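Type II restriction enzyme MspI (Moraxella sp., PDB 1SA3) recognizes the double-stranded DNA sequence 5'-CCGG-3' and cleaves it after the first cytosine, leaving 5'-phosphate ends. Local coordinates at residues Y34-I38 / I205-V209; D61-L66 / Y214-I219; K97-I102 / L113-I118. One frame throughout, in Å; residues are numbered along the deposited sequence.

Overall arrangement
Following the chain from its N terminus, helix 23-41 comes first, and its 34-38 part is met by strand 203-210, which closes the loop of interaction 1. Helix 57-69 follows and is met by strand 213-221 in interaction 2, so these two long closures cross. Nested inside both lies interaction 3, the short hairpin of strands 100-106 and 111-121. Strands 111-121, 203-210 and 213-221 are successive neighbours in the five-stranded mixed sheet, which brings the three contacts side by side: both helices pack on this sheet, and Y37 touches I62 between them. Interactions 1 and 3 share the sodium ion, held by E35 and D99 with D84.

Interaction 1 (Y34-I38 / I205-V209); sequences YEKYI and IRFQV. With NA (sodium ion), chain G.
F207 of strand 203-210 sets its ring against that of Y34 of helix 23-41, and the two aromatic groups meet obliquely, with planes 43° apart and centroids 4.7 Å from each other. The CD2 corner of the tyrosine does the touching: Y34 CD2 sits over the centre of one F207 face, 3.5 Å from F207 CD2. Further along the strand V209 comes from the opposite direction and lays its CG2 methyl over a face of the Y34 ring, 4.1 Å from the ring centroid, a CH-pi contact. The phenyl ring of F207 is also met at its rim, where I38 approaches near the ring plane and I38 CD1 lies 3.5 Å from F207 CZ. In I38, chi1 (-65°) directs CG1 toward this rim and chi2 (-66°) sets the CD1 methyl, which also comes within 4.2 Å of I205 CD1. Y37 adds a looser oblique contact, Y37 CD2 to F207 CE2 at 3.8 Å, completing an aromatic cluster of Y34, Y37 and F207. Both tyrosine hydroxyls are bonded beyond this pair of segments, Y34 to Y10 and Y37 to E59 and Q58. E35 points away from the strand and binds the sodium ion through both carboxylate oxygens, E35 OE1 at 2.3 Å from the metal and E35 OE2 at 2.8 Å; D84 and D99 complete the protein ligands. No hydrogen bond crosses the contact, which joins helix to sheet through buried rings and methyls, while E35, on another side of the same helix, supplies two oxygens to the sodium site.

Interaction 2 (D61-L66 / Y214-I219); sequences DISSKL and YVDVTI
K65 reaches D216 and V217 of strand 213-221 with CG anti to its carbonyl carbon (chi1 -78°) and the rest of its chain extended, while D216 turns its carboxylate to meet it with CG anti to the backbone N (chi1 -158°). From one helical turn before K65, D61 brings a second carboxylate to the same place. The ammonium group forms a salt bridge with each, K65 NZ lying 2.9 Å from D216 OD1 and 2.9 Å from D61 OD2, which it meets on the syn side. It also donates to the main chain of the strand, K65 NZ to V217 O at 2.9 Å, in the carbonyl plane. A water accepts from K65 NZ and donates to D216 OD2. Another joins D61 OD2 to the hydroxyl of Y214 and lies in the plane of that ring, at its edge. Alongside these polar groups the contact turns apolar. The lysine chain slides past V217, with K65 CD 3.8 Å from V217 CG1, and I62 crosses the same valine at about a right angle, I62 CG1 lying 3.9 Å from V217 CG1. Nearer the C-terminal end of the helical segment, I219 CD1 reaches L66 CB at 3.8 Å. The strand carries a classic beta bulge at V215 and D216, opposite Q208. Helix 57-69 thus packs on the outermost strand of the mixed sheet. The two aspartates approach closely, D61 OD2 to D216 OD1 at 3.8 Å; the ammonium group they share probably offsets their repulsion, so that this cation adds a polar tie to the apolar packing.

Interaction 3 (K97-I102 / L113-I118); sequences KTDATI and LVPLNI. With NA (sodium ion), chain G.
L116 O is gripped by two successive amides of the opposing segment: D99 N donates at 2.6 Å, almost in line with the carbonyl bond, and A100 N adds a weak bond to L116 O at 3.3 Å. With D99 and A100 together opposite L116, the arrangement is a classic beta bulge at the start of strand 100-106. Beyond it the hairpin runs antiparallel, A100 with L116 and I102 with V114 being hydrogen-bonded pairs and T101 with P115 a non-hydrogen-bonded one. At and before the bulge, side chains add bonds of their own. N117 holds CG anti to its backbone N (chi1 179°), which takes the amide across to K97, and N117 ND2 donates to K97 O at 2.8 Å along a nearly straight bond (175°), on a lone pair and within the amide plane. In the reverse sense, D99 OD2 accepts a hydrogen bond from I118 N on its anti lone pair, at 2.7 Å. I102 CG1 and L116 CD1 meet at 3.8 Å on one face; beside the hairpin T98 CG2 touches P115 CB, 3.6 Å away. D99 also reaches the sodium ion through its main chain, D99 O lying 2.7 Å from the metal, and its OD1 accepts from a metal-bound water. E35 and D84 supply the other protein ligands, a site on this sheet consistent with the PD-(D/E)XK nuclease core. The bulge thus probably helps to present a backbone oxygen to the cation, and the I118 bond restrains the carboxylate whose other oxygen holds the coordinated water.

Interaction 1 (Y34-I38 / I205-V209)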
loop_
_atom_site.group_PDB
_atom_site.type_symbol
_atom_site.label_atom_id
_atom_site.label_comp_id
_atom_site.label_asym_id
_atom_site.label_seq_id
_atom_site.Cartn_x
_atom_site.Cartn_y
_atom_site.Cartn_z
ATOM N N TYR E 34 10.944 8.474 1.922
ATOM C CA TYR E 34 9.561 8.918 1.848
ATOM C C TYR E 34 8.715 8.491 3.040
ATOM O O TYR E 34 7.701 9.126 3.346
ATOM C CB TYR E 34 8.941 8.515 0.507
ATOM C CG TYR E 34 9.340 9.502 -0.568
ATOM C CD1 TYR E 34 10.446 9.268 -1.399
ATOM C CD2 TYR E 34 8.687 10.728 -0.673
ATOM C CE1 TYR E 34 10.887 10.243 -2.300
ATOM C CE2 TYR E 34 9.114 11.704 -1.559
ATOM C CZ TYR E 34 10.214 11.461 -2.369
ATOM O OH TYR E 34 10.640 12.452 -3.227
ATOM N N GLU E 35 9.130 7.432 3.726
ATOM C CA GLU E 35 8.411 7.038 4.931
ATOM C C GLU E 35 8.697 8.151 5.934
ATOM O O GLU E 35 7.803 8.656 6.610
ATOM C CB GLU E 35 8.931 5.719 5.500
ATOM C CG GLU E 35 8.295 5.385 6.852
ATOM C CD GLU E 35 8.805 4.096 7.452
ATOM O OE1 GLU E 35 8.993 3.122 6.695
ATOM O OE2 GLU E 35 9.003 4.054 8.685
ATOM N N LYS E 36 9.962 8.545 6.009
ATOM C CA LYS E 36 10.383 9.583 6.937
ATOM C C LYS E 36 9.723 10.925 6.625
ATOM O O LYS E 36 9.460 11.715 7.525
ATOM C CB LYS E 36 11.910 9.714 6.896
ATOM C CG LYS E 36 12.546 10.055 8.235
ATOM C CD LYS E 36 12.772 11.534 8.385
ATOM C CE LYS E 36 13.597 11.837 9.632
ATOM N NZ LYS E 36 14.075 13.251 9.620
ATOM N N TYR E 37 9.459 11.172 5.346
ATOM C CA TYR E 37 8.819 12.411 4.908
ATOM C C TYR E 37 7.442 12.512 5.572
ATOM O O TYR E 37 7.059 13.574 6.065
ATOM C CB TYR E 37 8.703 12.396 3.382
ATOM C CG TYR E 37 8.246 13.683 2.715
ATOM C CD1 TYR E 37 8.483 14.935 3.287
ATOM C CD2 TYR E 37 7.628 13.639 1.468
ATOM C CE1 TYR E 37 8.109 16.115 2.614
ATOM C CE2 TYR E 37 7.261 14.780 0.801
ATOM C CZ TYR E 37 7.501 16.020 1.372
ATOM O OH TYR E 37 7.136 17.140 0.667
ATOM N N ILE E 38 6.708 11.402 5.605
ATOM C CA ILE E 38 5.391 11.390 6.241
ATOM C C ILE E 38 5.542 11.553 7.752
ATOM O O ILE E 38 4.821 12.334 8.365
ATOM C CB ILE E 38 4.620 10.067 5.955
ATOM C CG1 ILE E 38 4.307 9.949 4.462
ATOM C CG2 ILE E 38 3.317 10.013 6.763
ATOM C CD1 ILE E 38 3.339 10.998 3.930
ATOM N N ILE E 205 -0.397 4.807 1.191
ATOM C CA ILE E 205 0.237 6.024 0.701
ATOM C C ILE E 205 1.182 5.643 -0.425
ATOM O O ILE E 205 2.061 4.812 -0.243
ATOM C CB ILE E 205 1.040 6.714 1.836
ATOM C CG1 ILE E 205 0.092 7.083 2.980
ATOM C CG2 ILE E 205 1.760 7.957 1.313
ATOM C CD1 ILE E 205 0.782 7.736 4.176
ATOM N N ARG E 206 0.984 6.247 -1.592
ATOM C CA ARG E 206 1.817 5.960 -2.751
ATOM C C ARG E 206 2.451 7.223 -3.324
ATOM O O ARG E 206 1.761 8.066 -3.898
ATOM C CB ARG E 206 0.988 5.285 -3.847
ATOM C CG ARG E 206 0.340 3.970 -3.442
ATOM C CD ARG E 206 1.374 2.897 -3.149
ATOM N NE ARG E 206 0.742 1.619 -2.835
ATOM C CZ ARG E 206 0.007 0.917 -3.692
ATOM N NH1 ARG E 206 -0.189 1.366 -4.925
ATOM N NH2 ARG E 206 -0.538 -0.230 -3.317
ATOM N N PHE E 207 3.762 7.348 -3.156
ATOM C CA PHE E 207 4.497 8.491 -3.690
ATOM C C PHE E 207 4.937 8.158 -5.105
ATOM O O PHE E 207 5.517 7.094 -5.350
ATOM C CB PHE E 207 5.749 8.778 -2.862
ATOM C CG PHE E 207 5.478 9.472 -1.570
ATOM C CD1 PHE E 207 5.441 8.760 -0.380
ATOM C CD2 PHE E 207 5.269 10.843 -1.539
ATOM C CE1 PHE E 207 5.195 9.415 0.832
ATOM C CE2 PHE E 207 5.026 11.505 -0.341
ATOM C CZ PHE E 207 4.989 10.787 0.847
ATOM N N GLN E 208 4.632 9.047 -6.040
ATOM C CA GLN E 208 5.059 8.847 -7.410
ATOM C C GLN E 208 6.396 9.582 -7.499
ATOM O O GLN E 208 6.464 10.803 -7.332
ATOM C CB GLN E 208 4.056 9.444 -8.388
ATOM C CG GLN E 208 4.451 9.223 -9.836
ATOM C CD GLN E 208 3.378 9.692 -10.792
ATOM O OE1 GLN E 208 2.830 10.786 -10.634
ATOM N NE2 GLN E 208 3.080 8.876 -11.793
ATOM N N VAL E 209 7.454 8.822 -7.743
ATOM C CA VAL E 209 8.797 9.373 -7.818
ATOM C C VAL E 209 9.442 8.954 -9.125
ATOM O O VAL E 209 9.589 7.760 -9.396
ATOM C CB VAL E 209 9.647 8.858 -6.649
ATOM C CG1 VAL E 209 11.042 9.435 -6.727
ATOM C CG2 VAL E 209 8.984 9.234 -5.325
HETATM NA NA NA G . 8.929 1.333 8.214
HETATM O O HOH W 1 8.630 -0.730 9.157
HETATM O O HOH W 2 8.744 0.096 6.163
#

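Interaction 2 (D61-L66 / Y214-I219)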
loop_
_atom_site.group_PDB
_atom_site.type_symbol
_atom_site.label_atom_id
_atom_site.label_comp_id
_atom_site.label_asym_id
_atom_site.label_seq_id
_atom_site.Cartn_x
_atom_site.Cartn_y
_atom_site.Cartn_z
ATOM N N ASP E 61 -0.502 19.752 0.572
ATOM C CA ASP E 61 -1.225 18.825 -0.298
ATOM C C ASP E 61 -1.156 17.416 0.285
ATOM O O ASP E 61 -2.151 16.704 0.320
ATOM C CB ASP E 61 -0.631 18.815 -1.712
ATOM C CG ASP E 61 -1.334 17.825 -2.638
ATOM O OD1 ASP E 61 -2.572 17.919 -2.792
ATOM O OD2 ASP E 61 -0.656 16.944 -3.220
ATOM N N ILE E 62 0.029 17.026 0.743
ATOM C CA ILE E 62 0.241 15.703 1.329
ATOM C C ILE E 62 -0.564 15.532 2.617
ATOM O O ILE E 62 -1.325 14.566 2.761
ATOM C CB ILE E 62 1.743 15.481 1.616
ATOM C CG1 ILE E 62 2.513 15.490 0.287
ATOM C CG2 ILE E 62 1.950 14.171 2.388
ATOM C CD1 ILE E 62 4.046 15.563 0.448
ATOM N N SER E 63 -0.418 16.475 3.546
ATOM C CA SER E 63 -1.147 16.395 4.803
ATOM C C SER E 63 -2.677 16.456 4.604
ATOM O O SER E 63 -3.418 15.720 5.262
ATOM C CB SER E 63 -0.663 17.493 5.766
ATOM O OG SER E 63 -0.838 18.792 5.230
ATOM N N SER E 64 -3.149 17.315 3.703
ATOM C CA SER E 64 -4.589 17.412 3.437
ATOM C C SER E 64 -5.134 16.109 2.841
ATOM O O SER E 64 -6.227 15.674 3.180
ATOM C CB SER E 64 -4.899 18.567 2.476
ATOM O OG SER E 64 -4.762 19.822 3.119
ATOM N N LYS E 65 -4.376 15.490 1.943
ATOM C CA LYS E 65 -4.820 14.234 1.351
ATOM C C LYS E 65 -4.912 13.157 2.430
ATOM O O LYS E 65 -5.799 12.304 2.394
ATOM C CB LYS E 65 -3.854 13.776 0.246
ATOM C CG LYS E 65 -4.025 14.502 -1.082
ATOM C CD LYS E 65 -2.925 14.132 -2.063
ATOM C CE LYS E 65 -3.135 14.837 -3.398
ATOM N NZ LYS E 65 -2.014 14.626 -4.355
ATOM N N LEU E 66 -3.995 13.183 3.389
ATOM C CA LEU E 66 -4.026 12.179 4.446
ATOM C C LEU E 66 -5.244 12.387 5.351
ATOM O O LEU E 66 -5.963 11.433 5.665
ATOM C CB LEU E 66 -2.727 12.212 5.261
ATOM C CG LEU E 66 -2.470 10.967 6.133
ATOM C CD1 LEU E 66 -0.961 10.703 6.238
ATOM C CD2 LEU E 66 -3.085 11.155 7.516
ATOM N N TYR E 214 10.333 13.780 -6.470
ATOM C CA TYR E 214 8.913 13.766 -6.125
ATOM C C TYR E 214 8.053 14.268 -7.281
ATOM O O TYR E 214 8.385 15.267 -7.924
ATOM C CB TYR E 214 8.668 14.670 -4.912
ATOM C CG TYR E 214 7.215 14.789 -4.507
ATOM C CD1 TYR E 214 6.640 13.870 -3.628
ATOM C CD2 TYR E 214 6.415 15.828 -4.990
ATOM C CE1 TYR E 214 5.313 13.981 -3.234
ATOM C CE2 TYR E 214 5.077 15.950 -4.597
ATOM C CZ TYR E 214 4.536 15.019 -3.716
ATOM O OH TYR E 214 3.224 15.128 -3.292
ATOM N N VAL E 215 6.953 13.577 -7.552
ATOM C CA VAL E 215 6.044 14.009 -8.598
ATOM C C VAL E 215 4.693 14.321 -7.969
ATOM O O VAL E 215 4.158 15.408 -8.155
ATOM C CB VAL E 215 5.872 12.943 -9.680
ATOM C CG1 VAL E 215 4.886 13.432 -10.737
ATOM C CG2 VAL E 215 7.226 12.648 -10.321
ATOM N N ASP E 216 4.158 13.375 -7.202
ATOM C CA ASP E 216 2.865 13.567 -6.548
ATOM C C ASP E 216 2.688 12.446 -5.521
ATOM O O ASP E 216 3.567 11.599 -5.350
ATOM C CB ASP E 216 1.741 13.476 -7.590
ATOM C CG ASP E 216 0.457 14.163 -7.144
ATOM O OD1 ASP E 216 0.387 14.620 -5.988
ATOM O OD2 ASP E 216 -0.487 14.247 -7.962
ATOM N N VAL E 217 1.555 12.450 -4.835
ATOM C CA VAL E 217 1.272 11.398 -3.873
ATOM C C VAL E 217 -0.214 11.083 -3.936
ATOM O O VAL E 217 -1.032 11.944 -4.258
ATOM C CB VAL E 217 1.628 11.819 -2.430
ATOM C CG1 VAL E 217 0.664 12.901 -1.945
ATOM C CG2 VAL E 217 1.564 10.582 -1.495
ATOM N N THR E 218 -0.555 9.837 -3.647
ATOM C CA THR E 218 -1.940 9.415 -3.637
ATOM C C THR E 218 -2.110 8.697 -2.303
ATOM O O THR E 218 -1.269 7.876 -1.930
ATOM C CB THR E 218 -2.240 8.467 -4.815
ATOM O OG1 THR E 218 -2.060 9.175 -6.053
ATOM C CG2 THR E 218 -3.658 7.975 -4.745
ATOM N N ILE E 219 -3.172 9.032 -1.574
ATOM C CA ILE E 219 -3.433 8.427 -0.265
ATOM C C ILE E 219 -4.875 7.946 -0.232
ATOM O O ILE E 219 -5.810 8.745 -0.325
ATOM C CB ILE E 219 -3.191 9.450 0.878
ATOM C CG1 ILE E 219 -1.741 9.964 0.801
ATOM C CG2 ILE E 219 -3.450 8.806 2.243
ATOM C CD1 ILE E 219 -1.343 10.915 1.914
HETATM O O HOH W 3 1.705 17.137 -4.251
HETATM O O HOH W 4 -6.920 11.656 0.016
HETATM O O HOH W 5 -2.705 14.935 -6.897
#

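Interaction 3 (K97-I102 / L113-I118)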
loop_
_atom_site.group_PDB
_atom_site.type_symbol
_atom_site.label_atom_id
_atom_site.label_comp_id
_atom_site.label_asym_id
_atom_site.label_seq_id
_atom_site.Cartn_x
_atom_site.Cartn_y
_atom_site.Cartn_z
ATOM N N LYS E 97 1.635 -5.654 7.269
ATOM C CA LYS E 97 1.863 -4.699 6.188
ATOM C C LYS E 97 1.988 -3.244 6.668
ATOM O O LYS E 97 2.023 -2.310 5.862
ATOM C CB LYS E 97 0.732 -4.771 5.161
ATOM C CG LYS E 97 0.574 -6.134 4.507
ATOM C CD LYS E 97 1.734 -6.436 3.573
ATOM C CE LYS E 97 1.575 -7.799 2.918
ATOM N NZ LYS E 97 2.886 -8.482 2.733
ATOM N N THR E 98 2.066 -3.051 7.979
ATOM C CA THR E 98 2.155 -1.704 8.530
ATOM C C THR E 98 3.582 -1.174 8.577
ATOM O O THR E 98 4.439 -1.728 9.273
ATOM C CB THR E 98 1.536 -1.666 9.942
ATOM O OG1 THR E 98 0.179 -2.126 9.867
ATOM C CG2 THR E 98 1.551 -0.253 10.496
ATOM N N ASP E 99 3.835 -0.096 7.838
ATOM C CA ASP E 99 5.165 0.504 7.786
ATOM C C ASP E 99 5.388 1.552 8.858
ATOM O O ASP E 99 6.523 1.779 9.281
ATOM C CB ASP E 99 5.407 1.173 6.423
ATOM C CG ASP E 99 5.518 0.177 5.293
ATOM O OD1 ASP E 99 6.188 -0.854 5.488
ATOM O OD2 ASP E 99 4.951 0.425 4.208
ATOM N N ALA E 100 4.308 2.200 9.285
ATOM C CA ALA E 100 4.398 3.256 10.285
ATOM C C ALA E 100 3.008 3.611 10.772
ATOM O O ALA E 100 2.014 3.174 10.198
ATOM C CB ALA E 100 5.042 4.491 9.670
ATOM N N THR E 101 2.945 4.418 11.825
ATOM C CA THR E 101 1.665 4.839 12.368
ATOM C C THR E 101 1.653 6.312 12.751
ATOM O O THR E 101 2.702 6.917 13.011
ATOM C CB THR E 101 1.283 4.029 13.629
ATOM O OG1 THR E 101 2.232 4.280 14.673
ATOM C CG2 THR E 101 1.273 2.545 13.327
ATOM N N ILE E 102 0.452 6.882 12.758
ATOM C CA ILE E 102 0.227 8.267 13.174
ATOM C C ILE E 102 -0.921 8.152 14.174
ATOM O O ILE E 102 -1.893 7.427 13.919
ATOM C CB ILE E 102 -0.270 9.168 12.024
ATOM C CG1 ILE E 102 0.783 9.253 10.921
ATOM C CG2 ILE E 102 -0.607 10.578 12.563
ATOM C CD1 ILE E 102 0.300 10.024 9.707
ATOM N N LEU E 113 -5.637 5.699 16.090
ATOM C CA LEU E 113 -4.344 5.231 15.617
ATOM C C LEU E 113 -4.542 4.946 14.135
ATOM O O LEU E 113 -5.557 4.360 13.740
ATOM C CB LEU E 113 -3.927 3.954 16.337
ATOM C CG LEU E 113 -2.587 3.357 15.890
ATOM C CD1 LEU E 113 -1.448 4.294 16.288
ATOM C CD2 LEU E 113 -2.411 1.987 16.519
ATOM N N VAL E 114 -3.591 5.376 13.310
ATOM C CA VAL E 114 -3.693 5.154 11.872
ATOM C C VAL E 114 -2.480 4.416 11.312
ATOM O O VAL E 114 -1.464 5.038 10.981
ATOM C CB VAL E 114 -3.825 6.481 11.093
ATOM C CG1 VAL E 114 -4.171 6.193 9.630
ATOM C CG2 VAL E 114 -4.880 7.363 11.724
ATOM N N PRO E 115 -2.560 3.077 11.216
ATOM C CA PRO E 115 -1.448 2.292 10.680
ATOM C C PRO E 115 -1.358 2.609 9.189
ATOM O O PRO E 115 -2.384 2.752 8.501
ATOM C CB PRO E 115 -1.871 0.849 10.970
ATOM C CG PRO E 115 -3.363 0.923 10.927
ATOM C CD PRO E 115 -3.631 2.188 11.706
ATOM N N LEU E 116 -0.133 2.732 8.695
ATOM C CA LEU E 116 0.076 3.092 7.299
ATOM C C LEU E 116 0.983 2.151 6.540
ATOM O O LEU E 116 1.868 1.518 7.115
ATOM C CB LEU E 116 0.719 4.485 7.214
ATOM C CG LEU E 116 0.283 5.645 8.111
ATOM C CD1 LEU E 116 1.398 6.697 8.135
ATOM C CD2 LEU E 116 -1.017 6.253 7.608
ATOM N N ASN E 117 0.760 2.075 5.236
ATOM C CA ASN E 117 1.630 1.303 4.361
ATOM C C ASN E 117 2.126 2.386 3.397
ATOM O O ASN E 117 1.326 3.107 2.806
ATOM C CB ASN E 117 0.879 0.219 3.599
ATOM C CG ASN E 117 1.793 -0.561 2.662
ATOM O OD1 ASN E 117 1.971 -0.189 1.507
ATOM N ND2 ASN E 117 2.395 -1.632 3.170
ATOM N N ILE E 118 3.438 2.505 3.248
ATOM C CA ILE E 118 4.008 3.550 2.398
ATOM C C ILE E 118 4.971 3.003 1.364
ATOM O O ILE E 118 5.854 2.219 1.696
ATOM C CB ILE E 118 4.764 4.589 3.258
ATOM C CG1 ILE E 118 3.869 5.037 4.415
ATOM C CG2 ILE E 118 5.183 5.796 2.396
ATOM C CD1 ILE E 118 4.549 5.964 5.423
HETATM NA NA NA G . 8.929 1.333 8.214
HETATM O O HOH W 2 8.744 0.096 6.163
HETATM O O HOH W 1 8.630 -0.730 9.157
#